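Local coordinates for protein peroxisomal catalase A (PDB 1A4E) that breaks down hydrogen peroxide to water and oxygen with a heme cofactor, probably protecting cells from peroxide made by peroxisomal oxidases, at residues F134-R137 and K141-H144; V279-K284 and Y418-S423; F353-V358 and P375-G380. All coordinates share one frame; numbering follows the deposited sequence.

Contact 1: residues F134-R137 and K141-H144; sequences FFIR and KFPH. With HEM (protoporphyrin IX containing Fe), chain I.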
loop_
_atom_site.group_PDB
_atom_site.type_symbol
_atom_site.label_atom_id
_atom_site.label_comp_id
_atom_site.label_asym_id
_atom_site.label_seq_id
_atom_site.Cartn_x
_atom_site.Cartn_y
_atom_site.Cartn_z
ATOM N N PHE B 134 -20.233 8.069 25.899
ATOM C CA PHE B 134 -19.734 8.627 24.657
ATOM C C PHE B 134 -20.864 9.386 23.965
ATOM O O PHE B 134 -22.013 9.405 24.409
ATOM C CB PHE B 134 -19.197 7.489 23.784
ATOM C CG PHE B 134 -18.258 7.897 22.649
ATOM C CD1 PHE B 134 -17.051 8.557 22.926
ATOM C CD2 PHE B 134 -18.619 7.610 21.326
ATOM C CE1 PHE B 134 -16.212 8.929 21.872
ATOM C CE2 PHE B 134 -17.772 7.986 20.283
ATOM C CZ PHE B 134 -16.571 8.646 20.554
ATOM N N PHE B 135 -20.519 10.059 22.870
ATOM C CA PHE B 135 -21.420 10.911 22.112
ATOM C C PHE B 135 -22.529 10.222 21.337
ATOM O O PHE B 135 -23.546 10.849 21.035
ATOM C CB PHE B 135 -20.612 11.736 21.121
ATOM C CG PHE B 135 -19.483 12.559 21.730
ATOM C CD1 PHE B 135 -18.223 11.979 21.921
ATOM C CD2 PHE B 135 -19.694 13.901 22.056
ATOM C CE1 PHE B 135 -17.173 12.746 22.432
ATOM C CE2 PHE B 135 -18.642 14.663 22.566
ATOM C CZ PHE B 135 -17.383 14.084 22.752
ATOM N N ILE B 136 -22.375 8.944 20.981
ATOM C CA ILE B 136 -23.350 8.280 20.129
ATOM C C ILE B 136 -23.763 6.909 20.644
ATOM O O ILE B 136 -23.075 6.285 21.450
ATOM C CB ILE B 136 -22.790 8.114 18.668
ATOM C CG1 ILE B 136 -21.460 7.366 18.700
ATOM C CG2 ILE B 136 -22.632 9.477 17.995
ATOM C CD1 ILE B 136 -20.957 6.929 17.318
ATOM N N ARG B 137 -24.926 6.445 20.184
ATOM C CA ARG B 137 -25.406 5.099 20.458
ATOM C C ARG B 137 -25.816 4.412 19.148
ATOM O O ARG B 137 -26.333 3.294 19.140
ATOM C CB ARG B 137 -26.586 5.157 21.454
ATOM C CG ARG B 137 -27.850 5.892 21.042
ATOM C CD ARG B 137 -28.830 5.768 22.194
ATOM N NE ARG B 137 -30.128 6.314 21.846
ATOM C CZ ARG B 137 -31.091 6.555 22.743
ATOM N NH1 ARG B 137 -30.940 6.310 24.038
ATOM N NH2 ARG B 137 -32.235 7.083 22.326
ATOM N N LYS B 141 -23.443 6.759 12.909
ATOM C CA LYS B 141 -23.266 8.157 13.236
ATOM C C LYS B 141 -21.779 8.478 13.410
ATOM O O LYS B 141 -21.409 9.648 13.330
ATOM C CB LYS B 141 -24.030 8.422 14.528
ATOM C CG LYS B 141 -24.957 9.611 14.630
ATOM C CD LYS B 141 -26.285 9.369 13.966
ATOM C CE LYS B 141 -27.376 8.764 14.830
ATOM N NZ LYS B 141 -28.250 9.784 15.382
ATOM N N PHE B 142 -20.903 7.470 13.628
ATOM C CA PHE B 142 -19.494 7.708 13.928
ATOM C C PHE B 142 -18.657 8.421 12.875
ATOM O O PHE B 142 -18.001 9.375 13.300
ATOM C CB PHE B 142 -18.790 6.387 14.278
ATOM C CG PHE B 142 -17.381 6.579 14.835
ATOM C CD1 PHE B 142 -17.200 7.070 16.133
ATOM C CD2 PHE B 142 -16.270 6.267 14.045
ATOM C CE1 PHE B 142 -15.912 7.248 16.639
ATOM C CE2 PHE B 142 -14.988 6.449 14.560
ATOM C CZ PHE B 142 -14.806 6.936 15.852
ATOM N N PRO B 143 -18.588 8.083 11.566
ATOM C CA PRO B 143 -17.848 8.857 10.563
ATOM C C PRO B 143 -18.264 10.325 10.528
ATOM O O PRO B 143 -17.416 11.213 10.476
ATOM C CB PRO B 143 -18.116 8.142 9.256
ATOM C CG PRO B 143 -18.330 6.719 9.698
ATOM C CD PRO B 143 -19.195 6.910 10.937
ATOM N N HIS B 144 -19.581 10.561 10.647
ATOM C CA HIS B 144 -20.180 11.891 10.637
ATOM C C HIS B 144 -19.729 12.723 11.818
ATOM O O HIS B 144 -19.340 13.879 11.656
ATOM C CB HIS B 144 -21.689 11.798 10.690
ATOM C CG HIS B 144 -22.335 11.150 9.486
ATOM N ND1 HIS B 144 -23.048 11.744 8.539
ATOM C CD2 HIS B 144 -22.296 9.810 9.205
ATOM C CE1 HIS B 144 -23.449 10.826 7.694
ATOM N NE2 HIS B 144 -22.990 9.668 8.108
HETATM C CHA HEM I . -9.303 4.416 18.160
HETATM C CHB HEM I . -13.230 3.341 15.623
HETATM C CHC HEM I . -15.940 4.333 19.442
HETATM C CHD HEM I . -11.978 4.370 22.169
HETATM C C1A HEM I . -10.153 4.195 17.090
HETATM C C2A HEM I . -9.703 3.808 15.767
HETATM C C3A HEM I . -10.804 3.420 15.077
HETATM C C4A HEM I . -11.925 3.604 15.966
HETATM C CMA HEM I . -10.870 2.826 13.678
HETATM C CAA HEM I . -8.265 3.768 15.283
HETATM C CBA HEM I . -7.784 2.334 15.298
HETATM C CGA HEM I . -6.365 2.133 14.815
HETATM O O1A HEM I . -5.985 2.627 13.755
HETATM O O2A HEM I . -5.636 1.448 15.515
HETATM C C1B HEM I . -14.315 3.491 16.457
HETATM C C2B HEM I . -15.683 3.314 16.033
HETATM C C3B HEM I . -16.478 3.699 17.088
HETATM C C4B HEM I . -15.553 4.078 18.146
HETATM C CMB HEM I . -16.073 2.814 14.646
HETATM C CAB HEM I . -17.873 3.758 17.204
HETATM C CBB HEM I . -18.881 3.170 16.308
HETATM C C1C HEM I . -15.098 4.403 20.534
HETATM C C2C HEM I . -15.555 4.352 21.903
HETATM C C3C HEM I . -14.438 4.295 22.687
HETATM C C4C HEM I . -13.306 4.324 21.779
HETATM C CMC HEM I . -17.020 4.313 22.331
HETATM C CAC HEM I . -14.363 4.169 24.066
HETATM C CBC HEM I . -14.937 3.059 24.795
HETATM C C1D HEM I . -10.896 4.408 21.309
HETATM C C2D HEM I . -9.520 4.483 21.730
HETATM C C3D HEM I . -8.779 4.525 20.602
HETATM C C4D HEM I . -9.691 4.463 19.492
HETATM C CMD HEM I . -8.993 4.488 23.159
HETATM C CAD HEM I . -7.272 4.669 20.517
HETATM C CBD HEM I . -6.512 3.362 20.518
HETATM C CGD HEM I . -5.018 3.630 20.494
HETATM O O1D HEM I . -4.512 4.256 21.414
HETATM O O2D HEM I . -4.348 3.230 19.550
HETATM N NA HEM I . -11.522 4.039 17.211
HETATM N NB HEM I . -14.238 3.933 17.757
HETATM N NC HEM I . -13.723 4.339 20.460
HETATM N ND HEM I . -10.996 4.380 19.931
HETATM FE FE HEM I . -12.617 4.216 18.836
#
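Phe134 and Phe142 meet edge against edge on the heme, CE2 of Phe134 standing 4.2 Å from CE1 of Phe142, close to the plane of each ring. Phe142 can be followed outward from its helix. CB of Phe142 touches both CD1 of Ile136 and vinyl carbon CBB of the heme, each at 3.8 Å. CG lies anti to the backbone N (chi1 -170°), which carries the ring off the first turn of helix 141-149 and over pyrrole ring B. CD1 then lies 3.5 Å from vinyl carbon CAB of the heme, whereas CD2 takes the methyl CMB at the same range. Farther out, CE1 meets C4B and CE2 meets C2B, and at the tip CZ lies 3.6 Å from the pyrrole nitrogen NB of the heme. One whole face is thus laid on the porphyrin, with C2B under its centre, while Ile136 CD1 closes on the ring edge in its plane. Phe134 approaches the cofactor differently: methyl CMC of the heme sits beneath one face of its ring, 3.8 Å from CD2, and Phe135 lies on the opposite face. Behind the rings, CG2 of Ile136 packs 3.9 Å from CB of Lys141, whose bent chain carries its NZ to Asn172 and His419. Phe45 of a second subunit meets the Phe142 ring edge-to-face. The Phe134 side chain lies close to the active-site Asn129. The contact between the segments is made of carbon. Its two rings form an apolar wall on the distal side of the heme, across from the axial Tyr341, which probably holds the porphyrin by shape and narrows the space where azide is bound here and peroxide is presumably bound in turnover.

Contact 2: residues V279-K284 and Y418-S423; sequences VFDLTK and YHWATS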
loop_
_atom_site.group_PDB
_atom_site.type_symbol
_atom_site.label_atom_id
_atom_site.label_comp_id
_atom_site.label_asym_id
_atom_site.label_seq_id
_atom_site.Cartn_x
_atom_site.Cartn_y
_atom_site.Cartn_z
ATOM N N VAL B 279 -29.044 -1.460 29.004
ATOM C CA VAL B 279 -27.644 -1.789 29.277
ATOM C C VAL B 279 -26.803 -1.686 28.008
ATOM O O VAL B 279 -25.580 -1.636 28.075
ATOM C CB VAL B 279 -27.436 -3.234 29.840
ATOM C CG1 VAL B 279 -27.829 -3.203 31.304
ATOM C CG2 VAL B 279 -28.222 -4.291 29.060
ATOM N N PHE B 280 -27.465 -1.658 26.845
ATOM C CA PHE B 280 -26.826 -1.535 25.549
ATOM C C PHE B 280 -26.668 -0.083 25.110
ATOM O O PHE B 280 -26.263 0.182 23.975
ATOM C CB PHE B 280 -27.658 -2.297 24.516
ATOM C CG PHE B 280 -27.929 -3.737 24.916
ATOM C CD1 PHE B 280 -26.906 -4.537 25.441
ATOM C CD2 PHE B 280 -29.222 -4.249 24.771
ATOM C CE1 PHE B 280 -27.179 -5.857 25.818
ATOM C CE2 PHE B 280 -29.482 -5.568 25.150
ATOM C CZ PHE B 280 -28.466 -6.372 25.675
ATOM N N ASP B 281 -26.995 0.879 25.985
ATOM C CA ASP B 281 -26.870 2.278 25.645
ATOM C C ASP B 281 -25.623 2.870 26.271
ATOM O O ASP B 281 -25.492 2.990 27.488
ATOM C CB ASP B 281 -28.097 3.038 26.128
ATOM C CG ASP B 281 -28.208 4.504 25.698
ATOM O OD1 ASP B 281 -27.313 5.049 25.055
ATOM O OD2 ASP B 281 -29.221 5.119 26.007
ATOM N N LEU B 282 -24.754 3.313 25.360
ATOM C CA LEU B 282 -23.461 3.899 25.686
ATOM C C LEU B 282 -23.567 5.234 26.410
ATOM O O LEU B 282 -22.659 5.604 27.155
ATOM C CB LEU B 282 -22.657 4.132 24.418
ATOM C CG LEU B 282 -21.186 3.790 24.286
ATOM C CD1 LEU B 282 -20.746 4.484 23.015
ATOM C CD2 LEU B 282 -20.324 4.243 25.450
ATOM N N THR B 283 -24.655 5.985 26.201
ATOM C CA THR B 283 -24.810 7.286 26.835
ATOM C C THR B 283 -25.333 7.222 28.275
ATOM O O THR B 283 -25.526 8.252 28.916
ATOM C CB THR B 283 -25.729 8.139 25.945
ATOM O OG1 THR B 283 -27.011 7.546 25.990
ATOM C CG2 THR B 283 -25.244 8.213 24.500
ATOM N N LYS B 284 -25.500 6.024 28.842
ATOM C CA LYS B 284 -26.008 5.850 30.193
ATOM C C LYS B 284 -24.991 5.218 31.126
ATOM O O LYS B 284 -24.252 4.319 30.728
ATOM C CB LYS B 284 -27.240 4.950 30.200
ATOM C CG LYS B 284 -28.425 5.373 29.343
ATOM C CD LYS B 284 -29.130 6.613 29.871
ATOM C CE LYS B 284 -30.280 6.941 28.938
ATOM N NZ LYS B 284 -29.774 7.432 27.675
ATOM N N TYR B 418 -32.547 -0.083 12.031
ATOM C CA TYR B 418 -32.923 0.756 13.154
ATOM C C TYR B 418 -31.952 1.885 13.435
ATOM O O TYR B 418 -30.735 1.723 13.409
ATOM C CB TYR B 418 -33.069 -0.147 14.380
ATOM C CG TYR B 418 -33.653 0.502 15.631
ATOM C CD1 TYR B 418 -35.023 0.778 15.714
ATOM C CD2 TYR B 418 -32.814 0.797 16.706
ATOM C CE1 TYR B 418 -35.549 1.353 16.872
ATOM C CE2 TYR B 418 -33.335 1.367 17.864
ATOM C CZ TYR B 418 -34.698 1.642 17.937
ATOM O OH TYR B 418 -35.203 2.191 19.092
ATOM N N HIS B 419 -32.556 3.042 13.702
ATOM C CA HIS B 419 -31.860 4.261 14.064
ATOM C C HIS B 419 -32.358 4.623 15.453
ATOM O O HIS B 419 -33.483 5.078 15.637
ATOM C CB HIS B 419 -32.197 5.352 13.043
ATOM C CG HIS B 419 -31.723 6.776 13.330
ATOM N ND1 HIS B 419 -32.056 7.840 12.613
ATOM C CD2 HIS B 419 -30.928 7.222 14.362
ATOM C CE1 HIS B 419 -31.512 8.900 13.160
ATOM N NE2 HIS B 419 -30.836 8.516 14.213
ATOM N N TRP B 420 -31.487 4.416 16.435
ATOM C CA TRP B 420 -31.769 4.691 17.831
ATOM C C TRP B 420 -31.652 6.186 18.135
ATOM O O TRP B 420 -30.829 6.623 18.941
ATOM C CB TRP B 420 -30.784 3.857 18.670
ATOM C CG TRP B 420 -31.209 3.487 20.087
ATOM C CD1 TRP B 420 -32.438 3.814 20.605
ATOM C CD2 TRP B 420 -30.443 2.779 20.974
ATOM N NE1 TRP B 420 -32.456 3.313 21.812
ATOM C CE2 TRP B 420 -31.301 2.691 22.079
ATOM C CE3 TRP B 420 -29.177 2.200 21.019
ATOM C CZ2 TRP B 420 -30.906 2.026 23.239
ATOM C CZ3 TRP B 420 -28.782 1.535 22.180
ATOM C CH2 TRP B 420 -29.638 1.448 23.280
ATOM N N ALA B 421 -32.499 6.994 17.491
ATOM C CA ALA B 421 -32.548 8.440 17.674
ATOM C C ALA B 421 -32.859 8.847 19.109
ATOM O O ALA B 421 -33.315 8.000 19.880
ATOM C CB ALA B 421 -33.613 8.981 16.758
ATOM N N THR B 422 -32.615 10.096 19.517
ATOM C CA THR B 422 -32.958 10.569 20.862
ATOM C C THR B 422 -34.412 10.227 21.183
ATOM O O THR B 422 -35.337 10.532 20.425
ATOM C CB THR B 422 -32.801 12.107 20.994
ATOM O OG1 THR B 422 -31.529 12.415 20.449
ATOM C CG2 THR B 422 -32.883 12.625 22.434
ATOM N N SER B 423 -34.565 9.479 22.276
ATOM C CA SER B 423 -35.862 9.055 22.782
ATOM C C SER B 423 -36.727 10.239 23.192
ATOM O O SER B 423 -36.192 11.230 23.695
ATOM C CB SER B 423 -35.686 8.143 23.992
ATOM O OG SER B 423 -34.974 6.958 23.669
#
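Trp420 pushes the outer rim of its six-membered ring against the carbonyl of Phe280 and CB of Asp281. The packing comes first. CZ3 of Trp420 lies 3.4 Å from the carbonyl O of Phe280, which sits at the ring edge near its plane, and CH2 of Trp420 touches CB of Asp281 at 3.6 Å. The Asp281 side chain slants past the indole, its carboxylate plane turned 44° from the ring. CB of Phe280 makes a looser apolar approach, 4.4 Å from CH2 of Trp420. A chi1 of -155° swings CG of Trp420 roughly opposite its own N, and the six-membered ring leads toward 279-284. Hydrogen bonds make up the second kind, and they lie within 279-284. OD1 of Asp281 accepts from Thr283 OG1 at 2.7 Å and from Thr283 N at 3.0 Å, both donors arriving from one face of the carboxylate and well out of its plane. Two bonds on this oxygen restrain the rotation of the group. Charge is the third kind. Lys284 NZ forms a salt bridge to OD2 of Asp281 at 2.9 Å, again from above the plane, and continues to Asp428; Arg137 NH1 makes a second salt bridge to OD2. These two cations would probably favour an ionised Asp281, and the Arg137 guanidinium also makes a cation-pi contact with Trp420. His28 of a second subunit packs on both Trp420 and Phe280. The bond from Thr283 N to OD1 closes an Asx turn at the start of a type I beta turn from Asp281 to Lys284; across from it, Trp420 is the centre of an inverse gamma turn, where the chain leaves strand 411-418 for the C-terminal helices of the catalase fold.

Contact 3: residues F353-V358 and P375-G380; sequences FHQIPV and PMNVNG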
loop_
_atom_site.group_PDB
_atom_site.type_symbol
_atom_site.label_atom_id
_atom_site.label_comp_id
_atom_site.label_asym_id
_atom_site.label_seq_id
_atom_site.Cartn_x
_atom_site.Cartn_y
_atom_site.Cartn_z
ATOM N N PHE B 353 0.155 -7.120 10.601
ATOM C CA PHE B 353 0.387 -6.229 11.740
ATOM C C PHE B 353 0.616 -6.965 13.055
ATOM O O PHE B 353 1.363 -6.497 13.908
ATOM C CB PHE B 353 -0.798 -5.267 11.925
ATOM C CG PHE B 353 -2.127 -5.910 12.303
ATOM C CD1 PHE B 353 -2.981 -6.397 11.304
ATOM C CD2 PHE B 353 -2.497 -6.028 13.652
ATOM C CE1 PHE B 353 -4.194 -6.994 11.656
ATOM C CE2 PHE B 353 -3.711 -6.627 13.991
ATOM C CZ PHE B 353 -4.561 -7.113 12.997
ATOM N N HIS B 354 -0.017 -8.141 13.203
ATOM C CA HIS B 354 0.112 -8.971 14.395
ATOM C C HIS B 354 1.490 -9.582 14.580
ATOM O O HIS B 354 1.786 -10.148 15.628
ATOM C CB HIS B 354 -0.931 -10.088 14.368
ATOM C CG HIS B 354 -0.909 -10.954 13.117
ATOM N ND1 HIS B 354 -1.258 -10.603 11.883
ATOM C CD2 HIS B 354 -0.522 -12.277 13.094
ATOM C CE1 HIS B 354 -1.101 -11.656 11.118
ATOM N NE2 HIS B 354 -0.661 -12.655 11.856
ATOM N N GLN B 355 2.338 -9.470 13.553
ATOM C CA GLN B 355 3.716 -9.926 13.630
ATOM C C GLN B 355 4.667 -8.843 14.125
ATOM O O GLN B 355 5.818 -9.148 14.438
ATOM C CB GLN B 355 4.174 -10.424 12.265
ATOM C CG GLN B 355 3.419 -11.686 11.867
ATOM C CD GLN B 355 4.049 -12.427 10.707
ATOM O OE1 GLN B 355 5.238 -12.285 10.421
ATOM N NE2 GLN B 355 3.264 -13.259 10.024
ATOM N N ILE B 356 4.207 -7.579 14.210
ATOM C CA ILE B 356 4.991 -6.488 14.794
ATOM C C ILE B 356 5.131 -6.819 16.283
ATOM O O ILE B 356 4.111 -7.141 16.900
ATOM C CB ILE B 356 4.265 -5.126 14.617
ATOM C CG1 ILE B 356 4.094 -4.790 13.145
ATOM C CG2 ILE B 356 5.077 -4.031 15.290
ATOM C CD1 ILE B 356 3.301 -3.498 12.884
ATOM N N PRO B 357 6.345 -6.815 16.881
ATOM C CA PRO B 357 6.618 -7.248 18.251
ATOM C C PRO B 357 5.636 -6.836 19.354
ATOM O O PRO B 357 5.190 -7.697 20.114
ATOM C CB PRO B 357 8.027 -6.748 18.474
ATOM C CG PRO B 357 8.655 -7.027 17.139
ATOM C CD PRO B 357 7.595 -6.507 16.192
ATOM N N VAL B 358 5.234 -5.557 19.432
ATOM C CA VAL B 358 4.265 -5.116 20.435
ATOM C C VAL B 358 2.865 -5.667 20.226
ATOM O O VAL B 358 2.098 -5.714 21.183
ATOM C CB VAL B 358 4.131 -3.562 20.517
ATOM C CG1 VAL B 358 5.336 -3.082 21.280
ATOM C CG2 VAL B 358 4.025 -2.873 19.151
ATOM N N PRO B 375 2.006 -9.659 2.514
ATOM C CA PRO B 375 3.231 -8.870 2.560
ATOM C C PRO B 375 3.855 -8.777 3.944
ATOM O O PRO B 375 3.148 -8.724 4.951
ATOM C CB PRO B 375 2.821 -7.525 1.991
ATOM C CG PRO B 375 1.326 -7.461 2.212
ATOM C CD PRO B 375 0.890 -8.895 1.965
ATOM N N MET B 376 5.193 -8.815 3.966
ATOM C CA MET B 376 5.999 -8.708 5.168
ATOM C C MET B 376 5.657 -9.753 6.219
ATOM O O MET B 376 5.386 -9.455 7.388
ATOM C CB MET B 376 5.853 -7.297 5.754
ATOM C CG MET B 376 6.463 -6.199 4.891
ATOM S SD MET B 376 8.254 -6.410 4.699
ATOM C CE MET B 376 8.861 -6.205 6.352
ATOM N N ASN B 377 5.618 -11.005 5.745
ATOM C CA ASN B 377 5.423 -12.148 6.625
ATOM C C ASN B 377 6.843 -12.530 7.029
ATOM O O ASN B 377 7.594 -13.173 6.298
ATOM C CB ASN B 377 4.738 -13.281 5.869
ATOM C CG ASN B 377 4.284 -14.405 6.781
ATOM O OD1 ASN B 377 5.042 -14.923 7.601
ATOM N ND2 ASN B 377 3.023 -14.813 6.659
ATOM N N VAL B 378 7.206 -12.069 8.222
ATOM C CA VAL B 378 8.563 -12.189 8.734
ATOM C C VAL B 378 8.804 -13.266 9.770
ATOM O O VAL B 378 9.961 -13.457 10.145
ATOM C CB VAL B 378 9.034 -10.828 9.334
ATOM C CG1 VAL B 378 9.095 -9.789 8.226
ATOM C CG2 VAL B 378 8.084 -10.348 10.431
ATOM N N ASN B 379 7.790 -13.984 10.262
ATOM C CA ASN B 379 8.036 -14.970 11.309
ATOM C C ASN B 379 8.275 -16.385 10.804
ATOM O O ASN B 379 8.304 -17.324 11.598
ATOM C CB ASN B 379 6.862 -14.980 12.304
ATOM C CG ASN B 379 5.538 -15.505 11.765
ATOM O OD1 ASN B 379 5.405 -15.883 10.600
ATOM N ND2 ASN B 379 4.508 -15.537 12.607
ATOM N N GLY B 380 8.442 -16.568 9.491
ATOM C CA GLY B 380 8.694 -17.884 8.919
ATOM C C GLY B 380 7.486 -18.490 8.215
ATOM O O GLY B 380 7.632 -19.512 7.540
#
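Gln355 reaches across with its carboxamide and is met by three successive residues, Asn377, Val378 and Asn379. The tight part surrounds OE1. Val378 N donates to it at 3.0 Å, with the donor tilted 21° from the carbonyl plane, and Asn379 N adds a weak bond at 3.1 Å; both bonds are bent, neither N-H pointing straight at OE1. Over the same amide lies that of Asn379, stacked with the planes 22° apart and its CG 3.6 Å from CD of Gln355. CG of Asn379 sits between its own backbone N and carbonyl carbon (chi1 68°), which folds the amide back over Gln355. CG2 of Val378 closes against OE1 at 3.4 Å. The NE2 end is held more loosely: its bond to Asn377 OD1 is straight but long, 3.4 Å and weak. Asn379 OD1 turns instead to Asn381 N, and Asn377 ND2 to Asp373 O. Gln355, Val378 and Asn379 keep part of their surface in solvent, whereas Asn377 is buried and its carbonyl O takes a hydrogen bond from Gln314 of a neighbouring subunit. A glutamine carbonyl oxygen accepting from two consecutive N-H groups, one weakly, links the short 3-10 turn at 353-355 to loop 375-380 within the long wrapping segment between helix 332-348 and strand 411-418, a characteristic part of the catalase tetramer.

In the fold
Contacts 1 and 2 are both buried and touch directly, their centres 11 Å apart: Arg137, at the end of segment 134-137, carries its guanidinium into contact 2, where both segments hold it, while Leu282 of contact 2 returns to the heme and Phe134. Their chemistry changes with distance from the cofactor, hydrocarbon against porphyrin giving way to a ring beside a network of charges. Contact 3 is only partly buried, is built from amides and backbone N-H groups, and lies on the opposite side of the chain's centre from contact 2, within whose long loop it is nested. Its nearest atoms are about 17 Å from those of contact 1. Neighbouring subunits reach all three.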